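Local atomic coordinates of uncharacterized NTF2-like protein (Cytophaga hutchinsonii ATCC 33406, PDB entry 3F14), a protein that is of unknown function but adopts the NTF2-like fold of the SnoaL-like family, probably enclosing a pocket between its helices and curved sheet. Residues P54-G58 with A59-N63. Sequence-based numbering, arbitrary orientation.
Sequences PEMKG and AVLTN
Met56, here selenomethionine, and Leu61 meet where helix 42-57 runs out and the chain sets off into strand 60-68. SE rests against CD2 of Leu61 at 3.9 Å, and the two side chains cross roughly perpendicular to each other. A double bend in the Met56 chain, at its second and third torsions, puts SE against that methyl. Leu61 has CG anti to its own carbonyl carbon, beside the backbone N, and a chi2 of 90° then turns the two methyls to different partners: CD2 takes the selenium, while CD1 packs 3.7 Å from the carbonyl O of Met56.

That same oxygen ties down the turn. Ala59 N donates to Met56 O over 3.1 Å with an N-H...O angle of 152°, but the donor sits well above the carbonyl plane, 66° out of it, so neither lone pair is addressed directly. One step earlier, Gly58 N still makes its helical bond to Pro54 O. The methyl of Ala59 lies 3.5 Å from Glu55 O, against the last helical turn. A water spans the bend, donating to Lys57 O and to Ala59 O, and so bridges the two carbonyls.

Beyond the turn, Ala59 and Leu61 both lean on Cys79 of strand 72-82, Val60 and Thr62 pair with its backbone, and Met56 also touches Phe18. The whole is a tight helix-to-strand connection at the surface, delivering the chain from helix 42-57 into a strand that is outermost, within this chain, in the curved mixed sheet of the NTF2-like fold.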
ATOM      1  N   PRO A  54      -0.542  22.450  -7.564  1.00 15.33           N
ATOM      2  CA  PRO A  54      -0.619  22.654  -9.027  1.00 15.05           C
ATOM      3  C   PRO A  54      -0.307  21.399  -9.830  1.00 16.57           C
ATOM      4  O   PRO A  54      -0.937  21.165 -10.887  1.00 16.39           O
ATOM      5  CB  PRO A  54       0.433  23.736  -9.285  1.00 16.45           C
ATOM      6  CG  PRO A  54       0.622  24.407  -7.964  1.00 21.46           C
ATOM      7  CD  PRO A  54       0.388  23.385  -6.908  1.00 16.47           C
ATOM      8  N   GLU A  55       0.650  20.584  -9.395  1.00 16.37           N
ATOM      9  CA  GLU A  55       0.939  19.303 -10.051  1.00 15.77           C
ATOM     10  C   GLU A  55      -0.257  18.405 -10.034  1.00 16.45           C
ATOM     11  O   GLU A  55      -0.531  17.718 -11.017  1.00 17.47           O
ATOM     12  CB  GLU A  55       2.109  18.575  -9.418  1.00 18.58           C
ATOM     13  CG  GLU A  55       2.559  17.445 -10.303  1.00 22.45           C
ATOM     14  CD  GLU A  55       3.661  16.617  -9.712  1.00 38.47           C
ATOM     15  OE1 GLU A  55       3.905  16.719  -8.487  1.00 38.09           O
ATOM     16  OE2 GLU A  55       4.253  15.855 -10.513  1.00 43.30           O
HETATM   17  N   MSE A  56      -0.997  18.346  -8.935  1.00 15.89           N
HETATM   18  CA  MSE A  56      -2.221  17.541  -8.877  1.00 14.36           C
HETATM   19  C   MSE A  56      -3.311  18.083  -9.823  1.00 15.08           C
HETATM   20  O   MSE A  56      -3.944  17.280 -10.527  1.00 16.00           O
HETATM   21  CB  MSE A  56      -2.760  17.547  -7.459  1.00 15.83           C
HETATM   22  CG  MSE A  56      -1.845  16.897  -6.412  1.00 18.42           C
HETATM   23 SE   MSE A  56      -1.441  15.062  -6.600  0.75 18.55          SE
HETATM   24  CE  MSE A  56       0.062  15.064  -7.737  1.00 22.89           C
ATOM     25  N   LYS A  57      -3.456  19.394  -9.870  1.00 15.78           N
ATOM     26  CA  LYS A  57      -4.449  20.027 -10.734  1.00 16.21           C
ATOM     27  C   LYS A  57      -4.197  19.758 -12.201  1.00 15.83           C
ATOM     28  O   LYS A  57      -5.148  19.695 -12.948  1.00 18.26           O
ATOM     29  CB  LYS A  57      -4.507  21.534 -10.470  1.00 17.43           C
ATOM     30  CG  LYS A  57      -5.091  21.866  -9.112  1.00 18.75           C
ATOM     31  CD  LYS A  57      -5.153  23.369  -8.829  1.00 23.25           C
ATOM     32  CE  LYS A  57      -5.985  23.681  -7.548  1.00 31.87           C
ATOM     33  NZ  LYS A  57      -7.459  23.529  -7.776  1.00 42.38           N
ATOM     34  N   GLY A  58      -2.941  19.596 -12.604  1.00 14.12           N
ATOM     35  CA  GLY A  58      -2.592  19.280 -13.984  1.00 13.94           C
ATOM     36  C   GLY A  58      -2.605  17.820 -14.353  1.00 13.52           C
ATOM     37  O   GLY A  58      -2.444  17.458 -15.534  1.00 15.10           O
ATOM     38  N   ALA A  59      -2.793  16.954 -13.362  1.00 13.48           N
ATOM     39  CA  ALA A  59      -2.762  15.509 -13.502  1.00 14.73           C
ATOM     40  C   ALA A  59      -4.199  14.977 -13.475  1.00 13.88           C
ATOM     41  O   ALA A  59      -5.145  15.742 -13.212  1.00 15.72           O
ATOM     42  CB  ALA A  59      -1.915  14.862 -12.378  1.00 15.07           C
ATOM     43  N   VAL A  60      -4.348  13.661 -13.665  1.00 13.58           N
ATOM     44  CA  VAL A  60      -5.686  13.020 -13.607  1.00 15.79           C
ATOM     45  C   VAL A  60      -5.570  11.837 -12.658  1.00 14.09           C
ATOM     46  O   VAL A  60      -4.835  10.875 -12.923  1.00 14.32           O
ATOM     47  CB  VAL A  60      -6.214  12.591 -14.940  1.00 13.27           C
ATOM     48  CG1 VAL A  60      -7.694  12.087 -14.802  1.00 16.72           C
ATOM     49  CG2 VAL A  60      -6.208  13.773 -15.916  1.00 14.55           C
ATOM     50  N   LEU A  61      -6.233  11.921 -11.504  1.00 14.90           N
ATOM     51  CA  LEU A  61      -6.129  10.920 -10.458  1.00 14.39           C
ATOM     52  C   LEU A  61      -7.411  10.111 -10.360  1.00 17.18           C
ATOM     53  O   LEU A  61      -8.499  10.679 -10.395  1.00 19.18           O
ATOM     54  CB  LEU A  61      -5.761  11.552  -9.114  1.00 16.36           C
ATOM     55  CG  LEU A  61      -4.372  12.224  -9.063  1.00 15.32           C
ATOM     56  CD1 LEU A  61      -4.392  13.728  -9.451  1.00 18.96           C
ATOM     57  CD2 LEU A  61      -3.741  12.036  -7.672  1.00 19.12           C
ATOM     58  N   THR A  62      -7.290   8.799 -10.252  1.00 17.13           N
ATOM     59  CA  THR A  62      -8.424   7.890 -10.195  1.00 16.92           C
ATOM     60  C   THR A  62      -8.218   6.907  -9.053  1.00 15.28           C
ATOM     61  O   THR A  62      -7.271   6.151  -9.059  1.00 17.30           O
ATOM     62  CB  THR A  62      -8.523   7.099 -11.514  1.00 18.76           C
ATOM     63  OG1 THR A  62      -8.615   8.038 -12.596  1.00 19.49           O
ATOM     64  CG2 THR A  62      -9.762   6.148 -11.531  1.00 18.84           C
ATOM     65  N   ASN A  63      -9.078   6.987  -8.058  1.00 16.92           N
ATOM     66  CA  ASN A  63      -9.061   6.044  -6.946  1.00 15.91           C
ATOM     67  C   ASN A  63      -9.800   4.749  -7.367  1.00 16.51           C
ATOM     68  O   ASN A  63     -10.904   4.813  -7.903  1.00 20.92           O
ATOM     69  CB  ASN A  63      -9.722   6.671  -5.723  1.00 15.35           C
ATOM     70  CG  ASN A  63      -8.970   7.868  -5.169  1.00 17.68           C
ATOM     71  OD1 ASN A  63      -7.752   8.002  -5.352  1.00 17.55           O
ATOM     72  ND2 ASN A  63      -9.703   8.735  -4.460  1.00 18.49           N
TER
HETATM   73  O   HOH W   1      -6.280  17.650 -14.740  1.00 26.44           O